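Local coordinates for protein NEQ011 (Nanoarchaeum equitans Kin4-M, PDB 6GQ8) that probably reduces superoxide at a mononuclear iron centre, as superoxide reductases of the desulfoferrodoxin family do, at residues 27-32 with 93-98; 8-13 with 41-46; 35-40 with 74-79; 14-17 with 22-25. All blocks are in the same frame, centred on the assembly; numbering follows the deposited sequence.

Contact 1. Residues 27-32 with 93-98; sequences IEVGKE and AISYCT. With FE (Fe (III) ion), chain E.
Val29 and Ser95 face each other between two sheets. The valine comes with one methyl: CG2 lies 3.8 Å from CB of Ser95. The same CG2 is 4.0 Å from Ser95 OG, so the methyl meets both ends of the short CB-OG bond. With Val29 CG1 anti to the backbone N (chi1 -180°), CG2 is the branch left on the serine side. Ser95 OG sits between its own backbone N and carbonyl carbon, and makes a weak hydrogen bond to His10 O. That bond gives the buried hydroxyl a polar partner beside the methyl. Two residues back on each strand the arrangement is repeated more loosely and without polar atoms: Ile27 CG2 stands 4.2 Å from Ala93 CB. Both strands run the same way here, and alternate residues point into the interface. Ile94 and Tyr96 turn to the other side of their sheet, where the Tyr96 ring meets that of Trp45. Past the packed pairs, Cys97 brings SG to the iron at 2.5 Å. It completes a site with His10, His35, His41 and His100, the four-histidine, one-cysteine centre known from superoxide reductases. The contact joins the two layers of the beta sandwich. Strand 22-29 lies between 12-19 and 74-84 in one sheet, and strand 89-97 between 43-52 and 101-108 in the other. Pro12, Ile43 and Val46 pack around it.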
loop_
_atom_site.group_PDB
_atom_site.type_symbol
_atom_site.label_atom_id
_atom_site.label_comp_id
_atom_site.label_asym_id
_atom_site.label_seq_id
_atom_site.Cartn_x
_atom_site.Cartn_y
_atom_site.Cartn_z
ATOM N N ILE A 27 -14.680 6.141 -6.960
ATOM C CA ILE A 27 -14.932 5.981 -5.534
ATOM C C ILE A 27 -14.642 7.317 -4.869
ATOM O O ILE A 27 -13.554 7.876 -5.044
ATOM C CB ILE A 27 -14.066 4.868 -4.911
ATOM C CG1 ILE A 27 -14.164 3.580 -5.732
ATOM C CG2 ILE A 27 -14.500 4.596 -3.482
ATOM C CD1 ILE A 27 -12.944 2.700 -5.615
ATOM N N GLU A 28 -15.614 7.834 -4.121
ATOM C CA GLU A 28 -15.451 9.101 -3.423
ATOM C C GLU A 28 -16.038 8.986 -2.026
ATOM O O GLU A 28 -17.170 8.520 -1.863
ATOM C CB GLU A 28 -16.126 10.246 -4.192
ATOM C CG GLU A 28 -15.884 11.626 -3.595
ATOM C CD GLU A 28 -16.416 12.755 -4.464
ATOM O OE1 GLU A 28 -17.127 12.472 -5.451
ATOM O OE2 GLU A 28 -16.123 13.930 -4.155
ATOM N N VAL A 29 -15.269 9.410 -1.026
ATOM C CA VAL A 29 -15.728 9.461 0.358
ATOM C C VAL A 29 -16.082 10.904 0.685
ATOM O O VAL A 29 -15.295 11.820 0.416
ATOM C CB VAL A 29 -14.663 8.921 1.326
ATOM C CG1 VAL A 29 -15.172 8.985 2.760
ATOM C CG2 VAL A 29 -14.280 7.493 0.956
ATOM N N GLY A 30 -17.268 11.110 1.246
ATOM C CA GLY A 30 -17.707 12.457 1.560
ATOM C C GLY A 30 -18.170 13.236 0.350
ATOM O O GLY A 30 -17.883 14.436 0.240
ATOM N N LYS A 31 -18.883 12.580 -0.568
ATOM C CA LYS A 31 -19.282 13.226 -1.814
ATOM C C LYS A 31 -20.210 14.411 -1.560
ATOM O O LYS A 31 -19.957 15.523 -2.038
ATOM C CB LYS A 31 -19.942 12.201 -2.734
ATOM C CG LYS A 31 -20.114 12.670 -4.161
ATOM C CD LYS A 31 -20.855 11.637 -4.989
ATOM C CE LYS A 31 -21.005 12.100 -6.425
ATOM N NZ LYS A 31 -21.675 11.071 -7.260
ATOM N N GLU A 32 -21.288 14.196 -0.802
ATOM C CA GLU A 32 -22.261 15.257 -0.559
ATOM C C GLU A 32 -21.918 16.121 0.643
ATOM O O GLU A 32 -22.259 17.310 0.655
ATOM C CB GLU A 32 -23.668 14.673 -0.390
ATOM C CG GLU A 32 -23.886 13.822 0.857
ATOM C CD GLU A 32 -25.351 13.495 1.081
ATOM O OE1 GLU A 32 -26.113 13.510 0.093
ATOM O OE2 GLU A 32 -25.722 13.135 2.221
ATOM N N ALA A 93 -16.395 -1.513 -1.721
ATOM C CA ALA A 93 -15.438 -0.475 -1.371
ATOM C C ALA A 93 -15.319 -0.410 0.142
ATOM O O ALA A 93 -16.333 -0.382 0.847
ATOM C CB ALA A 93 -15.859 0.884 -1.933
ATOM N N ILE A 94 -14.085 -0.385 0.631
ATOM C CA ILE A 94 -13.790 -0.273 2.053
ATOM C C ILE A 94 -12.880 0.929 2.228
ATOM O O ILE A 94 -11.811 0.997 1.612
ATOM C CB ILE A 94 -13.127 -1.546 2.602
ATOM C CG1 ILE A 94 -14.066 -2.747 2.456
ATOM C CG2 ILE A 94 -12.710 -1.351 4.056
ATOM C CD1 ILE A 94 -13.517 -4.026 3.054
ATOM N N SER A 95 -13.302 1.875 3.061
ATOM C CA SER A 95 -12.541 3.087 3.309
ATOM C C SER A 95 -12.228 3.197 4.795
ATOM O O SER A 95 -12.951 2.659 5.639
ATOM C CB SER A 95 -13.306 4.328 2.843
ATOM O OG SER A 95 -14.524 4.457 3.551
ATOM N N TYR A 96 -11.148 3.908 5.110
ATOM C CA TYR A 96 -10.663 4.021 6.478
ATOM C C TYR A 96 -10.513 5.483 6.857
ATOM O O TYR A 96 -9.868 6.253 6.138
ATOM C CB TYR A 96 -9.322 3.303 6.657
ATOM C CG TYR A 96 -8.685 3.525 8.014
ATOM C CD1 TYR A 96 -9.215 2.939 9.154
ATOM C CD2 TYR A 96 -7.547 4.306 8.150
ATOM C CE1 TYR A 96 -8.634 3.132 10.397
ATOM C CE2 TYR A 96 -6.961 4.507 9.389
ATOM C CZ TYR A 96 -7.510 3.916 10.509
ATOM O OH TYR A 96 -6.931 4.112 11.746
ATOM N N CYS A 97 -11.115 5.858 7.981
ATOM C CA CYS A 97 -10.930 7.166 8.589
ATOM C C CYS A 97 -10.085 7.008 9.845
ATOM O O CYS A 97 -10.276 6.060 10.613
ATOM C CB CYS A 97 -12.273 7.813 8.932
ATOM S SG CYS A 97 -12.144 9.286 9.967
ATOM N N THR A 98 -9.134 7.923 10.036
ATOM C CA THR A 98 -8.180 7.792 11.132
ATOM C C THR A 98 -8.822 7.925 12.508
ATOM O O THR A 98 -8.165 7.611 13.507
ATOM C CB THR A 98 -7.060 8.824 10.987
ATOM O OG1 THR A 98 -7.623 10.139 10.926
ATOM C CG2 THR A 98 -6.255 8.557 9.723
HETATM FE FE FE E . -14.117 10.737 10.319
#

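Contact 2. Residues 8-13 with 41-46; sequences PKHSPI and HHIQWV. With FE (Fe (III) ion), chain E.
His10 and His41 reach one iron from two directions through different first torsions. In His10, CG is anti to the carbonyl carbon and beside the backbone N (chi1 -64°). In His41, CG is anti to the backbone N (chi1 -173°), which carries the ring out from the loop to the metal. His10 NE2 binds the iron at 2.2 Å and His41 NE2 binds it at 2.3 Å. The two nitrogens are 4.5 Å apart, and the angle His10 NE2-iron-His41 NE2 is about 158°, so these two ligands lie trans. Each nitrogen is at the edge of the other ring, near its plane, with the iron between them. These histidines are two of the five ligands of the iron centre characteristic of the desulfoferrodoxin family. His35 and His100 supply the other two histidine ligands, and Cys97 gives the sulfur. Away from the metal bonds, Ile43 CD1 comes to 4.4 Å from His10 CD2, obliquely to the ring. This apolar side chain belongs to strand 43-52, and it also touches Cys97 and Val29. The far nitrogen of His10 has its own partner: ND1 hydrogen-bonds to Asn7 OD1. This second-shell bond helps fix the rotation of the ring while NE2 holds the metal. The segments themselves lie in separate sheets: segment 8-13 runs into strand 12-19, and Pro12 packs on Ala93 and Ser95, while Gln44 pairs through its backbone with Tyr96.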
loop_
_atom_site.group_PDB
_atom_site.type_symbol
_atom_site.label_atom_id
_atom_site.label_comp_id
_atom_site.label_asym_id
_atom_site.label_seq_id
_atom_site.Cartn_x
_atom_site.Cartn_y
_atom_site.Cartn_z
ATOM N N PRO A 8 -23.043 9.929 5.245
ATOM C CA PRO A 8 -22.641 10.880 4.194
ATOM C C PRO A 8 -21.180 11.291 4.255
ATOM O O PRO A 8 -20.594 11.605 3.211
ATOM C CB PRO A 8 -23.570 12.079 4.436
ATOM C CG PRO A 8 -24.743 11.509 5.167
ATOM C CD PRO A 8 -24.187 10.419 6.032
ATOM N N LYS A 9 -20.569 11.297 5.439
ATOM C CA LYS A 9 -19.192 11.754 5.570
ATOM C C LYS A 9 -18.174 10.639 5.378
ATOM O O LYS A 9 -17.032 10.918 4.993
ATOM C CB LYS A 9 -18.971 12.409 6.937
ATOM C CG LYS A 9 -19.421 13.861 7.017
ATOM C CD LYS A 9 -19.043 14.473 8.356
ATOM C CE LYS A 9 -19.332 15.965 8.389
ATOM N NZ LYS A 9 -18.907 16.584 9.676
ATOM N N HIS A 10 -18.549 9.385 5.641
ATOM C CA HIS A 10 -17.589 8.292 5.686
ATOM C C HIS A 10 -17.828 7.188 4.664
ATOM O O HIS A 10 -16.881 6.463 4.345
ATOM C CB HIS A 10 -17.574 7.651 7.084
ATOM C CG HIS A 10 -17.120 8.571 8.174
ATOM N ND1 HIS A 10 -18.001 9.239 8.997
ATOM C CD2 HIS A 10 -15.879 8.918 8.592
ATOM C CE1 HIS A 10 -17.323 9.968 9.866
ATOM N NE2 HIS A 10 -16.033 9.792 9.643
ATOM N N SER A 11 -19.042 7.035 4.147
ATOM C CA SER A 11 -19.331 5.921 3.247
ATOM C C SER A 11 -18.651 6.132 1.897
ATOM O O SER A 11 -18.795 7.202 1.296
ATOM C CB SER A 11 -20.837 5.755 3.053
ATOM O OG SER A 11 -21.456 5.288 4.238
ATOM N N PRO A 12 -17.899 5.149 1.391
ATOM C CA PRO A 12 -17.291 5.272 0.059
ATOM C C PRO A 12 -18.322 5.023 -1.031
ATOM O O PRO A 12 -18.756 3.889 -1.249
ATOM C CB PRO A 12 -16.201 4.190 0.076
ATOM C CG PRO A 12 -16.704 3.165 1.038
ATOM C CD PRO A 12 -17.497 3.911 2.083
ATOM N N ILE A 13 -18.712 6.086 -1.726
ATOM C CA ILE A 13 -19.748 5.986 -2.750
ATOM C C ILE A 13 -19.129 5.463 -4.039
ATOM O O ILE A 13 -18.102 5.971 -4.500
ATOM C CB ILE A 13 -20.424 7.348 -2.973
ATOM C CG1 ILE A 13 -21.078 7.835 -1.679
ATOM C CG2 ILE A 13 -21.454 7.260 -4.092
ATOM C CD1 ILE A 13 -22.042 6.838 -1.073
ATOM N N HIS A 41 -7.110 13.741 11.373
ATOM C CA HIS A 41 -8.450 13.276 11.013
ATOM C C HIS A 41 -8.591 13.369 9.500
ATOM O O HIS A 41 -8.744 14.470 8.964
ATOM C CB HIS A 41 -9.524 14.100 11.715
ATOM C CG HIS A 41 -10.910 13.568 11.524
ATOM N ND1 HIS A 41 -12.040 14.312 11.785
ATOM C CD2 HIS A 41 -11.348 12.356 11.106
ATOM C CE1 HIS A 41 -13.114 13.586 11.529
ATOM N NE2 HIS A 41 -12.721 12.393 11.118
ATOM N N HIS A 42 -8.555 12.223 8.819
ATOM C CA HIS A 42 -8.646 12.219 7.365
ATOM C C HIS A 42 -9.006 10.825 6.875
ATOM O O HIS A 42 -8.860 9.833 7.593
ATOM C CB HIS A 42 -7.335 12.682 6.717
ATOM C CG HIS A 42 -6.136 11.884 7.133
ATOM N ND1 HIS A 42 -5.208 12.348 8.040
ATOM C CD2 HIS A 42 -5.716 10.650 6.764
ATOM C CE1 HIS A 42 -4.266 11.437 8.210
ATOM N NE2 HIS A 42 -4.550 10.397 7.445
ATOM N N ILE A 43 -9.483 10.771 5.634
ATOM C CA ILE A 43 -9.708 9.503 4.954
ATOM C C ILE A 43 -8.374 9.071 4.360
ATOM O O ILE A 43 -7.812 9.763 3.505
ATOM C CB ILE A 43 -10.783 9.632 3.866
ATOM C CG1 ILE A 43 -12.075 10.225 4.440
ATOM C CG2 ILE A 43 -11.050 8.272 3.226
ATOM C CD1 ILE A 43 -12.724 9.390 5.518
ATOM N N GLN A 44 -7.863 7.934 4.819
ATOM C CA GLN A 44 -6.503 7.532 4.480
ATOM C C GLN A 44 -6.434 6.682 3.218
ATOM O O GLN A 44 -5.525 6.866 2.402
ATOM C CB GLN A 44 -5.875 6.777 5.653
ATOM C CG GLN A 44 -4.359 6.702 5.605
ATOM C CD GLN A 44 -3.769 6.147 6.890
ATOM O OE1 GLN A 44 -3.753 4.934 7.105
ATOM N NE2 GLN A 44 -3.293 7.036 7.759
ATOM N N TRP A 45 -7.367 5.750 3.032
ATOM C CA TRP A 45 -7.276 4.841 1.898
ATOM C C TRP A 45 -8.639 4.234 1.602
ATOM O O TRP A 45 -9.567 4.304 2.411
ATOM C CB TRP A 45 -6.240 3.738 2.151
ATOM C CG TRP A 45 -6.433 2.967 3.428
ATOM C CD1 TRP A 45 -5.786 3.174 4.619
ATOM C CD2 TRP A 45 -7.317 1.861 3.642
ATOM N NE1 TRP A 45 -6.215 2.265 5.554
ATOM C CE2 TRP A 45 -7.150 1.443 4.978
ATOM C CE3 TRP A 45 -8.224 1.170 2.828
ATOM C CZ2 TRP A 45 -7.866 0.378 5.523
ATOM C CZ3 TRP A 45 -8.933 0.113 3.369
ATOM C CH2 TRP A 45 -8.750 -0.272 4.705
ATOM N N VAL A 46 -8.740 3.629 0.420
ATOM C CA VAL A 46 -9.914 2.867 0.012
ATOM C C VAL A 46 -9.445 1.596 -0.689
ATOM O O VAL A 46 -8.559 1.644 -1.548
ATOM C CB VAL A 46 -10.848 3.686 -0.902
ATOM C CG1 VAL A 46 -10.067 4.333 -2.031
ATOM C CG2 VAL A 46 -11.957 2.805 -1.456
HETATM FE FE FE E . -14.117 10.737 10.319
#

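Contact 3. Residues 35-40 with 74-79; sequences HPNEPS and YTEPKA. With FE (Fe (III) ion), chain E.
The Asn37 amide and the Tyr74 ring stand nearly upright to each other, their planes 78° apart. The two side chains slide past one another in opposite directions. At the edge of the ring, near its plane, lies the backbone oxygen of the asparagine: Asn37 O is 3.4 Å from Tyr74 CE1. The amide reaches further along the strand. Asn37 ND2 gives a hydrogen bond to Thr75 O at 2.8 Å, close to the amide plane but bent, with 137° at the hydrogen. It comes from above the carbonyl plane, 56° out of it, and so not on a lone pair. Asn37 OD1 accepts from His68 ND1, so both ends of the amide are used. With an alanine here the amide is gone, and Thr75 O and His68 ND1 would probably lose these partners, with the loop less firmly tied to the strand. In the same loop, Pro36 CD lies 3.4 Å above the plane of the His35 ring, toward its rim. His35 ND1 bonds in the carbonyl plane to Pro36 O at 2.7 Å, which helps hold the ring while NE2 binds iron at 2.2 Å. Residues 35-40 lie in the loop between strands 22-29 and 43-52. The partner strand turns a corner at Pro77, the centre of an inverse gamma turn. Beyond that corner it pairs with strand 22-29; before it, Tyr74 and Thr75 pair antiparallel with a strand of the fourth subunit.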
loop_
_atom_site.group_PDB
_atom_site.type_symbol
_atom_site.label_atom_id
_atom_site.label_comp_id
_atom_site.label_asym_id
_atom_site.label_seq_id
_atom_site.Cartn_x
_atom_site.Cartn_y
_atom_site.Cartn_z
ATOM N N HIS A 35 -15.693 15.334 4.015
ATOM C CA HIS A 35 -15.062 14.900 5.252
ATOM C C HIS A 35 -13.822 15.753 5.517
ATOM O O HIS A 35 -13.125 16.138 4.574
ATOM C CB HIS A 35 -14.674 13.420 5.158
ATOM C CG HIS A 35 -14.166 12.834 6.441
ATOM N ND1 HIS A 35 -12.840 12.893 6.814
ATOM C CD2 HIS A 35 -14.802 12.152 7.424
ATOM C CE1 HIS A 35 -12.683 12.285 7.977
ATOM N NE2 HIS A 35 -13.858 11.826 8.369
ATOM N N PRO A 36 -13.539 16.081 6.779
ATOM C CA PRO A 36 -12.317 16.835 7.084
ATOM C C PRO A 36 -11.081 16.122 6.554
ATOM O O PRO A 36 -11.024 14.892 6.489
ATOM C CB PRO A 36 -12.313 16.900 8.616
ATOM C CG PRO A 36 -13.752 16.798 8.996
ATOM C CD PRO A 36 -14.390 15.894 7.969
ATOM N N ASN A 37 -10.087 16.917 6.144
ATOM C CA ASN A 37 -8.812 16.398 5.638
ATOM C C ASN A 37 -7.705 17.095 6.423
ATOM O O ASN A 37 -7.121 18.078 5.963
ATOM C CB ASN A 37 -8.673 16.615 4.133
ATOM C CG ASN A 37 -7.594 15.746 3.515
ATOM O OD1 ASN A 37 -6.696 15.263 4.208
ATOM N ND2 ASN A 37 -7.674 15.544 2.206
ATOM N N GLU A 38 -7.416 16.567 7.602
ATOM C CA GLU A 38 -6.493 17.145 8.565
ATOM C C GLU A 38 -5.479 16.093 8.978
ATOM O O GLU A 38 -5.724 14.891 8.825
ATOM C CB GLU A 38 -7.257 17.654 9.796
ATOM C CG GLU A 38 -8.391 18.610 9.466
ATOM C CD GLU A 38 -9.382 18.752 10.603
ATOM O OE1 GLU A 38 -9.241 18.031 11.613
ATOM O OE2 GLU A 38 -10.295 19.597 10.494
ATOM N N PRO A 39 -4.324 16.510 9.515
ATOM C CA PRO A 39 -3.313 15.515 9.912
ATOM C C PRO A 39 -3.837 14.467 10.880
ATOM O O PRO A 39 -3.524 13.278 10.726
ATOM C CB PRO A 39 -2.212 16.378 10.541
ATOM C CG PRO A 39 -2.337 17.693 9.841
ATOM C CD PRO A 39 -3.813 17.890 9.627
ATOM N N SER A 40 -4.654 14.866 11.854
ATOM C CA SER A 40 -5.168 13.950 12.864
ATOM C C SER A 40 -6.573 13.442 12.556
ATOM O O SER A 40 -7.174 12.773 13.404
ATOM C CB SER A 40 -5.139 14.607 14.245
ATOM O OG SER A 40 -3.809 14.917 14.621
ATOM N N TYR A 74 -2.985 18.504 -0.142
ATOM C CA TYR A 74 -4.065 17.662 0.353
ATOM C C TYR A 74 -4.533 16.727 -0.748
ATOM O O TYR A 74 -4.919 17.188 -1.826
ATOM C CB TYR A 74 -5.244 18.514 0.833
ATOM C CG TYR A 74 -4.910 19.453 1.962
ATOM C CD1 TYR A 74 -5.115 19.081 3.282
ATOM C CD2 TYR A 74 -4.394 20.719 1.709
ATOM C CE1 TYR A 74 -4.817 19.941 4.318
ATOM C CE2 TYR A 74 -4.087 21.584 2.740
ATOM C CZ TYR A 74 -4.301 21.189 4.042
ATOM O OH TYR A 74 -4.000 22.044 5.075
ATOM N N THR A 75 -4.534 15.427 -0.468
ATOM C CA THR A 75 -5.096 14.445 -1.387
ATOM C C THR A 75 -6.566 14.232 -1.046
ATOM O O THR A 75 -6.898 13.834 0.077
ATOM C CB THR A 75 -4.347 13.114 -1.326
ATOM O OG1 THR A 75 -2.936 13.347 -1.424
ATOM C CG2 THR A 75 -4.785 12.225 -2.486
ATOM N N GLU A 76 -7.438 14.513 -2.009
ATOM C CA GLU A 76 -8.868 14.322 -1.807
ATOM C C GLU A 76 -9.214 12.836 -1.808
ATOM O O GLU A 76 -8.630 12.059 -2.570
ATOM C CB GLU A 76 -9.665 15.027 -2.905
ATOM C CG GLU A 76 -9.805 16.514 -2.710
ATOM C CD GLU A 76 -10.589 16.860 -1.462
ATOM O OE1 GLU A 76 -11.833 16.723 -1.492
ATOM O OE2 GLU A 76 -9.966 17.257 -0.454
ATOM N N PRO A 77 -10.163 12.411 -0.976
ATOM C CA PRO A 77 -10.571 10.995 -0.948
ATOM C C PRO A 77 -11.483 10.642 -2.120
ATOM O O PRO A 77 -12.659 10.307 -1.952
ATOM C CB PRO A 77 -11.281 10.887 0.407
ATOM C CG PRO A 77 -11.836 12.242 0.639
ATOM C CD PRO A 77 -10.841 13.208 0.060
ATOM N N LYS A 78 -10.938 10.752 -3.332
ATOM C CA LYS A 78 -11.665 10.435 -4.555
ATOM C C LYS A 78 -10.694 9.829 -5.556
ATOM O O LYS A 78 -9.593 10.353 -5.747
ATOM C CB LYS A 78 -12.326 11.685 -5.150
ATOM C CG LYS A 78 -12.986 11.451 -6.503
ATOM C CD LYS A 78 -13.618 12.722 -7.052
ATOM C CE LYS A 78 -14.298 12.454 -8.388
ATOM N NZ LYS A 78 -15.040 13.640 -8.898
ATOM N N ALA A 79 -11.098 8.734 -6.193
ATOM C CA ALA A 79 -10.222 8.072 -7.146
ATOM C C ALA A 79 -11.054 7.386 -8.216
ATOM O O ALA A 79 -12.179 6.945 -7.965
ATOM C CB ALA A 79 -9.307 7.052 -6.461
HETATM FE FE FE E . -14.117 10.737 10.319
#

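Contact 4. Residues 14-17 with 22-25; sequences IEIE and LYKI
Ile16 and Tyr23 make the close side-chain contact of this hairpin: Ile16 CG2 is 3.6 Å from Tyr23 CD1, oblique to the ring. With CG1 of Ile16 beside the backbone N (chi1 -57°), the CG2 methyl is the branch that meets the tyrosine. Further along the same face, Ile14 and Ile25 lie side by side and point the same way, with their CG2 methyls 4.1 Å apart. The backbones are tightly joined too. Glu17 and Lys24 form an antiparallel hydrogen-bonded pair. Lys24 N donates to Glu17 O at a short 2.6 Å, and this bond is nearly straight, with 165° at the hydrogen. Glu17 N returns a bond to Lys24 O at 2.9 Å. Ile16 and Ile25 form the non-hydrogen-bonded pair. There Ile25 CA makes a CA-H...O contact to Glu15 O at 3.4 Å. The other face, with Glu17 and Lys24, is looser. Both side chains are extended beyond CG, yet Glu17 OE1 stays 4.4 Å from Lys24 NZ, beyond a salt bridge. Their opposite charges may still attract weakly on this solvent side, where Glu17 is exposed. The short strand segments run at 149° to each other, a twisted antiparallel pair. Strand 22-29 is the middle strand of its sheet, pairing on its second edge with 74-84 through Tyr23 and Ile25. The isoleucine face packs on Leu91 and Ala93 of strand 89-97 and on Thr105 and Lys107 of 101-108.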
loop_
_atom_site.group_PDB
_atom_site.type_symbol
_atom_site.label_atom_id
_atom_site.label_comp_id
_atom_site.label_asym_id
_atom_site.label_seq_id
_atom_site.Cartn_x
_atom_site.Cartn_y
_atom_site.Cartn_z
ATOM N N ILE A 14 -19.765 4.456 -4.635
ATOM C CA ILE A 14 -19.272 3.811 -5.848
ATOM C C ILE A 14 -20.125 4.259 -7.027
ATOM O O ILE A 14 -21.359 4.219 -6.959
ATOM C CB ILE A 14 -19.299 2.277 -5.715
ATOM C CG1 ILE A 14 -18.513 1.825 -4.484
ATOM C CG2 ILE A 14 -18.751 1.622 -6.973
ATOM C CD1 ILE A 14 -18.763 0.385 -4.102
ATOM N N GLU A 15 -19.467 4.669 -8.111
ATOM C CA GLU A 15 -20.121 4.907 -9.392
ATOM C C GLU A 15 -19.440 4.079 -10.472
ATOM O O GLU A 15 -18.212 3.947 -10.484
ATOM C CB GLU A 15 -20.098 6.385 -9.788
ATOM C CG GLU A 15 -20.935 7.282 -8.900
ATOM C CD GLU A 15 -21.024 8.698 -9.432
ATOM O OE1 GLU A 15 -20.315 9.015 -10.412
ATOM O OE2 GLU A 15 -21.820 9.489 -8.884
ATOM N N ILE A 16 -20.243 3.522 -11.375
ATOM C CA ILE A 16 -19.769 2.590 -12.391
ATOM C C ILE A 16 -20.181 3.100 -13.765
ATOM O O ILE A 16 -21.354 3.420 -13.985
ATOM C CB ILE A 16 -20.321 1.171 -12.160
ATOM C CG1 ILE A 16 -19.947 0.666 -10.765
ATOM C CG2 ILE A 16 -19.807 0.215 -13.227
ATOM C CD1 ILE A 16 -20.684 -0.593 -10.355
ATOM N N GLU A 17 -19.217 3.186 -14.681
ATOM C CA GLU A 17 -19.486 3.470 -16.086
ATOM C C GLU A 17 -18.748 2.453 -16.940
ATOM O O GLU A 17 -17.548 2.234 -16.754
ATOM C CB GLU A 17 -19.080 4.890 -16.496
ATOM C CG GLU A 17 -19.701 5.997 -15.664
ATOM C CD GLU A 17 -19.379 7.380 -16.206
ATOM O OE1 GLU A 17 -18.819 7.471 -17.320
ATOM O OE2 GLU A 17 -19.703 8.377 -15.527
ATOM N N LEU A 22 -13.760 -2.006 -20.382
ATOM C CA LEU A 22 -13.376 -1.557 -19.054
ATOM C C LEU A 22 -14.575 -1.036 -18.275
ATOM O O LEU A 22 -15.454 -0.372 -18.835
ATOM C CB LEU A 22 -12.320 -0.456 -19.160
ATOM C CG LEU A 22 -10.942 -0.897 -19.653
ATOM C CD1 LEU A 22 -9.953 0.257 -19.621
ATOM C CD2 LEU A 22 -10.442 -2.064 -18.831
ATOM N N TYR A 23 -14.611 -1.349 -16.983
ATOM C CA TYR A 23 -15.481 -0.649 -16.049
ATOM C C TYR A 23 -14.708 0.538 -15.491
ATOM O O TYR A 23 -13.620 0.367 -14.932
ATOM C CB TYR A 23 -15.950 -1.562 -14.916
ATOM C CG TYR A 23 -16.996 -2.581 -15.314
ATOM C CD1 TYR A 23 -18.337 -2.225 -15.410
ATOM C CD2 TYR A 23 -16.649 -3.901 -15.574
ATOM C CE1 TYR A 23 -19.301 -3.154 -15.768
ATOM C CE2 TYR A 23 -17.605 -4.834 -15.931
ATOM C CZ TYR A 23 -18.929 -4.456 -16.028
ATOM O OH TYR A 23 -19.881 -5.387 -16.383
ATOM N N LYS A 24 -15.267 1.735 -15.646
ATOM C CA LYS A 24 -14.690 2.940 -15.063
ATOM C C LYS A 24 -15.358 3.154 -13.712
ATOM O O LYS A 24 -16.549 3.477 -13.644
ATOM C CB LYS A 24 -14.886 4.140 -15.985
ATOM C CG LYS A 24 -14.406 5.460 -15.407
ATOM C CD LYS A 24 -14.814 6.631 -16.292
ATOM C CE LYS A 24 -14.354 7.957 -15.706
ATOM N NZ LYS A 24 -14.825 9.114 -16.513
ATOM N N ILE A 25 -14.593 2.976 -12.642
ATOM C CA ILE A 25 -15.133 2.880 -11.294
ATOM C C ILE A 25 -14.616 4.072 -10.501
ATOM O O ILE A 25 -13.414 4.171 -10.223
ATOM C CB ILE A 25 -14.747 1.556 -10.621
ATOM C CG1 ILE A 25 -15.233 0.374 -11.467
ATOM C CG2 ILE A 25 -15.341 1.474 -9.227
ATOM C CD1 ILE A 25 -14.564 -0.943 -11.121
#

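How the contacts relate
Contacts 1 and 2 have centres about 2 Å apart and interlock along the chain, their segments alternating. Both tie the sheet holding strands 12-19 and 22-29 to the one holding 43-52 and 89-97. Contact 3 lies about 9 Å from the centre of contact 1, nested in the chain loop that contact 1 closes. These three contacts supply four of the five iron ligands, so the metal site gathers residues distant in sequence at one end of the sandwich. Contact 4 comes first to close along the chain. Its centre is about 22 Å from that of contact 3. It continues strands 12-19 and 22-29 away from the iron.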